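Local coordinates for protein cell death activator CIDE-3 (Mus musculus, PDB 4IKG) that transfers triacylglycerol between lipid droplets in white adipose tissue, promoting their fusion into a single large droplet, with homodimerization through its CIDE-N domain crucial to that role, at residues R6-S11 with E59-L64; F44-E49 with F70-A75. All coordinates share one frame; numbering follows the deposited sequence.

Contact 1: residues R6-S11 with E59-L64; sequences RPCRVS and EYFQAL
Arg6 lays its side chain across the ring of Phe61, the two crossing obliquely with guanidinium and ring planes 40° apart. CD rests against the ring at Phe61 CZ, 3.7 Å away, and NE stands over the ring centre, 4.1 Å above its plane. CG lies anti to the backbone N (chi1 -180°) and the chain bends at chi2, which puts CD on the aromatic ring. Any cation-pi attraction is weak, Arg6 CZ lying 5.1 Å from the centroid of the Phe61 ring; the firmer hold is polar. NE donates to the carbonyl O of Phe61 at 2.9 Å, with NE tilted from the carbonyl plane, and NH1 adds a weak bond to the same oxygen. Arg6 NH2 donates to Pro7 O, 2.7 Å away; the oxygen lies in the guanidinium plane, and NH2 approaches nearly along the C=O axis. Held at the NE/NH1 edge and again at NH2, the group has its rotation largely fixed. Beside it, Cys8 SG meets Phe61 CZ at 3.6 Å, an oblique sulfur-aromatic contact. Leu29 of helix 26-36 touches both Cys8 and Phe61. The buried arginine takes Phe61 O in the last turn of helix 58-63 and, weakly, Ala65 O just beyond it, where the helix dipole would probably favour its positive charge. The arrangement joins the first strand to the short second helix of the ubiquitin-like CIDE-N fold.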
loop_
_atom_site.group_PDB
_atom_site.type_symbol
_atom_site.label_atom_id
_atom_site.label_comp_id
_atom_site.label_asym_id
_atom_site.label_seq_id
_atom_site.Cartn_x
_atom_site.Cartn_y
_atom_site.Cartn_z
ATOM N N ARG A 6 -2.361 7.065 -10.365
ATOM C CA ARG A 6 -1.562 5.856 -10.547
ATOM C C ARG A 6 -2.286 4.641 -9.975
ATOM O O ARG A 6 -2.748 4.670 -8.833
ATOM C CB ARG A 6 -0.201 6.020 -9.867
ATOM C CG ARG A 6 0.726 4.823 -9.999
ATOM C CD ARG A 6 1.253 4.393 -8.640
ATOM N NE ARG A 6 2.560 3.748 -8.736
ATOM C CZ ARG A 6 2.742 2.463 -9.019
ATOM N NH1 ARG A 6 3.970 1.966 -9.084
ATOM N NH2 ARG A 6 1.700 1.674 -9.240
ATOM N N PRO A 7 -2.386 3.563 -10.770
ATOM C CA PRO A 7 -3.046 2.330 -10.327
ATOM C C PRO A 7 -2.218 1.587 -9.282
ATOM O O PRO A 7 -1.001 1.461 -9.432
ATOM C CB PRO A 7 -3.138 1.505 -11.613
ATOM C CG PRO A 7 -2.005 1.992 -12.449
ATOM C CD PRO A 7 -1.891 3.460 -12.154
ATOM N N CYS A 8 -2.877 1.105 -8.234
ATOM C CA CYS A 8 -2.190 0.407 -7.154
ATOM C C CYS A 8 -2.957 -0.840 -6.729
ATOM O O CYS A 8 -4.162 -0.783 -6.490
ATOM C CB CYS A 8 -2.006 1.335 -5.950
ATOM S SG CYS A 8 -1.095 2.861 -6.291
ATOM N N ARG A 9 -2.261 -1.967 -6.639
ATOM C CA ARG A 9 -2.880 -3.197 -6.158
ATOM C C ARG A 9 -2.497 -3.417 -4.698
ATOM O O ARG A 9 -1.369 -3.813 -4.396
ATOM C CB ARG A 9 -2.459 -4.391 -7.015
ATOM C CG ARG A 9 -2.699 -4.185 -8.505
ATOM C CD ARG A 9 -2.341 -5.426 -9.312
ATOM N NE ARG A 9 -2.417 -5.178 -10.750
ATOM C CZ ARG A 9 -2.228 -6.106 -11.682
ATOM N NH1 ARG A 9 -1.954 -7.355 -11.333
ATOM N NH2 ARG A 9 -2.314 -5.785 -12.967
ATOM N N VAL A 10 -3.435 -3.149 -3.795
ATOM C CA VAL A 10 -3.149 -3.195 -2.363
ATOM C C VAL A 10 -3.758 -4.425 -1.689
ATOM O O VAL A 10 -4.958 -4.679 -1.805
ATOM C CB VAL A 10 -3.642 -1.916 -1.657
ATOM C CG1 VAL A 10 -3.266 -1.938 -0.185
ATOM C CG2 VAL A 10 -3.065 -0.686 -2.339
ATOM N N SER A 11 -2.919 -5.184 -0.987
ATOM C CA SER A 11 -3.368 -6.383 -0.288
ATOM C C SER A 11 -3.309 -6.190 1.222
ATOM O O SER A 11 -2.667 -5.262 1.715
ATOM C CB SER A 11 -2.518 -7.588 -0.695
ATOM O OG SER A 11 -2.867 -8.741 0.054
ATOM N N GLU A 59 9.147 9.025 -5.272
ATOM C CA GLU A 59 9.856 8.670 -6.499
ATOM C C GLU A 59 9.848 7.162 -6.746
ATOM O O GLU A 59 9.537 6.709 -7.848
ATOM C CB GLU A 59 11.296 9.194 -6.468
ATOM C CG GLU A 59 11.423 10.708 -6.620
ATOM C CD GLU A 59 10.897 11.473 -5.421
ATOM O OE1 GLU A 59 10.961 10.935 -4.296
ATOM O OE2 GLU A 59 10.411 12.609 -5.609
ATOM N N TYR A 60 10.190 6.392 -5.715
ATOM C CA TYR A 60 10.178 4.932 -5.801
ATOM C C TYR A 60 8.756 4.418 -5.981
ATOM O O TYR A 60 8.525 3.440 -6.691
ATOM C CB TYR A 60 10.799 4.309 -4.549
ATOM C CG TYR A 60 10.979 2.808 -4.612
ATOM C CD1 TYR A 60 12.025 2.247 -5.333
ATOM C CD2 TYR A 60 10.117 1.954 -3.936
ATOM C CE1 TYR A 60 12.202 0.874 -5.390
ATOM C CE2 TYR A 60 10.285 0.579 -3.986
ATOM C CZ TYR A 60 11.330 0.045 -4.715
ATOM O OH TYR A 60 11.508 -1.318 -4.772
ATOM N N PHE A 61 7.808 5.088 -5.332
ATOM C CA PHE A 61 6.398 4.724 -5.426
ATOM C C PHE A 61 5.887 4.917 -6.848
ATOM O O PHE A 61 5.076 4.131 -7.341
ATOM C CB PHE A 61 5.563 5.553 -4.443
ATOM C CG PHE A 61 4.078 5.423 -4.643
ATOM C CD1 PHE A 61 3.395 4.305 -4.191
ATOM C CD2 PHE A 61 3.360 6.430 -5.271
ATOM C CE1 PHE A 61 2.025 4.190 -4.371
ATOM C CE2 PHE A 61 1.992 6.319 -5.451
ATOM C CZ PHE A 61 1.325 5.199 -5.001
ATOM N N GLN A 62 6.372 5.967 -7.501
ATOM C CA GLN A 62 5.990 6.248 -8.880
ATOM C C GLN A 62 6.728 5.351 -9.870
ATOM O O GLN A 62 6.200 5.020 -10.932
ATOM C CB GLN A 62 6.240 7.719 -9.220
ATOM C CG GLN A 62 5.248 8.682 -8.592
ATOM C CD GLN A 62 3.831 8.465 -9.086
ATOM O OE1 GLN A 62 3.610 8.149 -10.255
ATOM N NE2 GLN A 62 2.862 8.629 -8.194
ATOM N N ALA A 63 7.945 4.954 -9.517
ATOM C CA ALA A 63 8.786 4.190 -10.431
ATOM C C ALA A 63 8.417 2.709 -10.492
ATOM O O ALA A 63 8.753 2.026 -11.459
ATOM C CB ALA A 63 10.247 4.356 -10.068
ATOM N N LEU A 64 7.735 2.217 -9.463
ATOM C CA LEU A 64 7.336 0.812 -9.415
ATOM C C LEU A 64 6.378 0.471 -10.556
ATOM O O LEU A 64 5.653 1.335 -11.048
ATOM C CB LEU A 64 6.703 0.475 -8.062
ATOM C CG LEU A 64 7.648 0.374 -6.862
ATOM C CD1 LEU A 64 6.866 0.278 -5.560
ATOM C CD2 LEU A 64 8.586 -0.816 -7.009
#

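Contact 2: residues F44-E49 with F70-A75; sequences FSLVLE and FMVLLA. Unlike the reference sequence in segment 70-75: Ala75 (reference Lys).
With CG anti to its backbone N (chi1 -177°), Leu46 leans toward Phe70, whose own CG stands anti to the carbonyl carbon (chi1 -65°). Leu46 CD2 touches the ring at Phe70 CD1, 3.6 Å away, while CD1 of the same leucine packs on Phe70 CB. Leu26, Leu29 and Leu30 of helix 26-36 touch Leu46 as well, and Val72 CG1 approaches Leu46 CD1 more loosely at 4.2 Å. Beneath these side chains runs an antiparallel ladder in the mixed sheet of the ubiquitin-like CIDE-N domain. Val47 with Met71 and Ser45 with Leu73 are hydrogen-bonded pairs, the straightest link being Leu73 N to Ser45 O at 2.7 Å. A classic beta bulge ends the ladder: Leu73 O accepts from both Phe44 N (2.8 Å) and Ser45 N (3.1 Å). On the face of the sheet turned away from Leu46, Val47 and Met71 project alongside each other, with Val47 CG1 3.7 Å from Met71 CB. Leu73 CD2 comes against Val47 CB from the next hydrogen-bonded pair, while Ile54 of the edge strand touches Val47 from the other flank.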
loop_
_atom_site.group_PDB
_atom_site.type_symbol
_atom_site.label_atom_id
_atom_site.label_comp_id
_atom_site.label_asym_id
_atom_site.label_seq_id
_atom_site.Cartn_x
_atom_site.Cartn_y
_atom_site.Cartn_z
ATOM N N PHE A 44 0.574 3.017 8.585
ATOM C CA PHE A 44 1.706 3.919 8.775
ATOM C C PHE A 44 2.786 3.736 7.712
ATOM O O PHE A 44 3.568 4.653 7.447
ATOM C CB PHE A 44 2.306 3.731 10.173
ATOM C CG PHE A 44 3.398 4.712 10.505
ATOM C CD1 PHE A 44 4.701 4.282 10.701
ATOM C CD2 PHE A 44 3.121 6.064 10.618
ATOM C CE1 PHE A 44 5.706 5.184 11.007
ATOM C CE2 PHE A 44 4.124 6.969 10.924
ATOM C CZ PHE A 44 5.417 6.528 11.118
ATOM N N SER A 45 2.828 2.557 7.100
ATOM C CA SER A 45 3.869 2.260 6.122
ATOM C C SER A 45 3.337 1.475 4.928
ATOM O O SER A 45 2.498 0.584 5.081
ATOM C CB SER A 45 5.014 1.489 6.785
ATOM O OG SER A 45 6.072 1.255 5.874
ATOM N N LEU A 46 3.822 1.818 3.738
ATOM C CA LEU A 46 3.494 1.056 2.542
ATOM C C LEU A 46 4.659 0.136 2.212
ATOM O O LEU A 46 5.815 0.568 2.191
ATOM C CB LEU A 46 3.210 1.980 1.362
ATOM C CG LEU A 46 2.784 1.247 0.088
ATOM C CD1 LEU A 46 1.505 0.460 0.337
ATOM C CD2 LEU A 46 2.606 2.209 -1.073
ATOM N N VAL A 47 4.362 -1.132 1.956
ATOM C CA VAL A 47 5.419 -2.110 1.746
ATOM C C VAL A 47 5.155 -2.952 0.498
ATOM O O VAL A 47 4.032 -2.996 0.005
ATOM C CB VAL A 47 5.589 -3.000 3.002
ATOM C CG1 VAL A 47 5.035 -4.405 2.774
ATOM C CG2 VAL A 47 7.046 -3.046 3.426
ATOM N N LEU A 48 6.193 -3.595 -0.029
ATOM C CA LEU A 48 6.008 -4.517 -1.145
ATOM C C LEU A 48 5.548 -5.888 -0.637
ATOM O O LEU A 48 6.120 -6.428 0.311
ATOM C CB LEU A 48 7.291 -4.646 -1.971
ATOM C CG LEU A 48 7.718 -3.424 -2.787
ATOM C CD1 LEU A 48 8.855 -3.779 -3.737
ATOM C CD2 LEU A 48 6.541 -2.845 -3.557
ATOM N N GLU A 49 4.509 -6.438 -1.264
ATOM C CA GLU A 49 3.958 -7.739 -0.876
ATOM C C GLU A 49 4.934 -8.866 -1.186
ATOM O O GLU A 49 4.871 -9.943 -0.593
ATOM C CB GLU A 49 2.616 -7.991 -1.584
ATOM C CG GLU A 49 2.566 -9.237 -2.482
ATOM C CD GLU A 49 2.195 -10.507 -1.726
ATOM O OE1 GLU A 49 1.348 -10.435 -0.811
ATOM O OE2 GLU A 49 2.759 -11.577 -2.041
ATOM N N PHE A 70 0.976 -4.187 -3.575
ATOM C CA PHE A 70 1.412 -3.564 -2.332
ATOM C C PHE A 70 0.872 -4.285 -1.106
ATOM O O PHE A 70 0.112 -5.249 -1.213
ATOM C CB PHE A 70 1.000 -2.094 -2.286
ATOM C CG PHE A 70 1.668 -1.245 -3.325
ATOM C CD1 PHE A 70 2.930 -0.721 -3.104
ATOM C CD2 PHE A 70 1.036 -0.971 -4.525
ATOM C CE1 PHE A 70 3.548 0.061 -4.061
ATOM C CE2 PHE A 70 1.650 -0.189 -5.486
ATOM C CZ PHE A 70 2.907 0.326 -5.253
ATOM N N MET A 71 1.280 -3.801 0.061
ATOM C CA MET A 71 0.848 -4.351 1.333
ATOM C C MET A 71 0.979 -3.275 2.401
ATOM O O MET A 71 2.080 -2.791 2.680
ATOM C CB MET A 71 1.680 -5.579 1.699
ATOM C CG MET A 71 1.239 -6.261 2.981
ATOM S SD MET A 71 1.480 -8.046 2.913
ATOM C CE MET A 71 1.915 -8.383 4.618
ATOM N N VAL A 72 -0.126 -2.850 2.989
ATOM C CA VAL A 72 -0.045 -1.775 3.955
ATOM C C VAL A 72 0.306 -2.325 5.283
ATOM O O VAL A 72 -0.192 -3.364 5.686
ATOM C CB VAL A 72 -1.352 -1.035 4.177
ATOM C CG1 VAL A 72 -1.624 -0.066 3.073
ATOM C CG2 VAL A 72 -2.490 -2.008 4.379
ATOM N N LEU A 73 1.151 -1.602 5.978
ATOM C CA LEU A 73 1.413 -1.940 7.352
ATOM C C LEU A 73 0.815 -0.896 8.259
ATOM O O LEU A 73 1.063 0.296 8.161
ATOM C CB LEU A 73 2.897 -2.053 7.612
ATOM C CG LEU A 73 3.481 -3.437 7.561
ATOM C CD1 LEU A 73 2.585 -4.516 6.993
ATOM C CD2 LEU A 73 4.736 -3.309 6.757
ATOM N N LEU A 74 0.020 -1.388 9.161
ATOM C CA LEU A 74 -0.730 -0.533 10.035
ATOM C C LEU A 74 0.017 -0.356 11.322
ATOM O O LEU A 74 0.007 -1.238 12.161
ATOM C CB LEU A 74 -2.101 -1.169 10.320
ATOM C CG LEU A 74 -2.277 -2.687 10.543
ATOM C CD1 LEU A 74 -3.529 -3.267 9.907
ATOM C CD2 LEU A 74 -1.086 -3.599 10.293
ATOM N N ALA A 75 0.676 0.788 11.464
ATOM C CA ALA A 75 0.688 1.564 12.677
ATOM C C ALA A 75 0.956 0.712 13.927
ATOM O O ALA A 75 0.087 0.520 14.765
ATOM C CB ALA A 75 -0.582 2.385 12.794
#

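The centres of the two contacts lie about 12 Å apart, yet they meet directly at strand 69-73. Strand 7-11 runs parallel along one side of it and strand 45-48 antiparallel along the other, so residues 70-75 bring contact 2 beside contact 1 in a single mixed sheet. Arg9 O and Ser11 N probably hydrogen-bond to the backbone of Phe70, and Leu64 CD1 packs on both Phe70 CE1 and Leu48 CD2. Along the chain the segments alternate: 6-11, 44-49, 59-64, 70-75. Helix 58-63 is the element before strand 69-73, joined to it by a short loop. This interleaving is consistent with a single compact fold for the CIDE-N domain, which is involved in homodimerization.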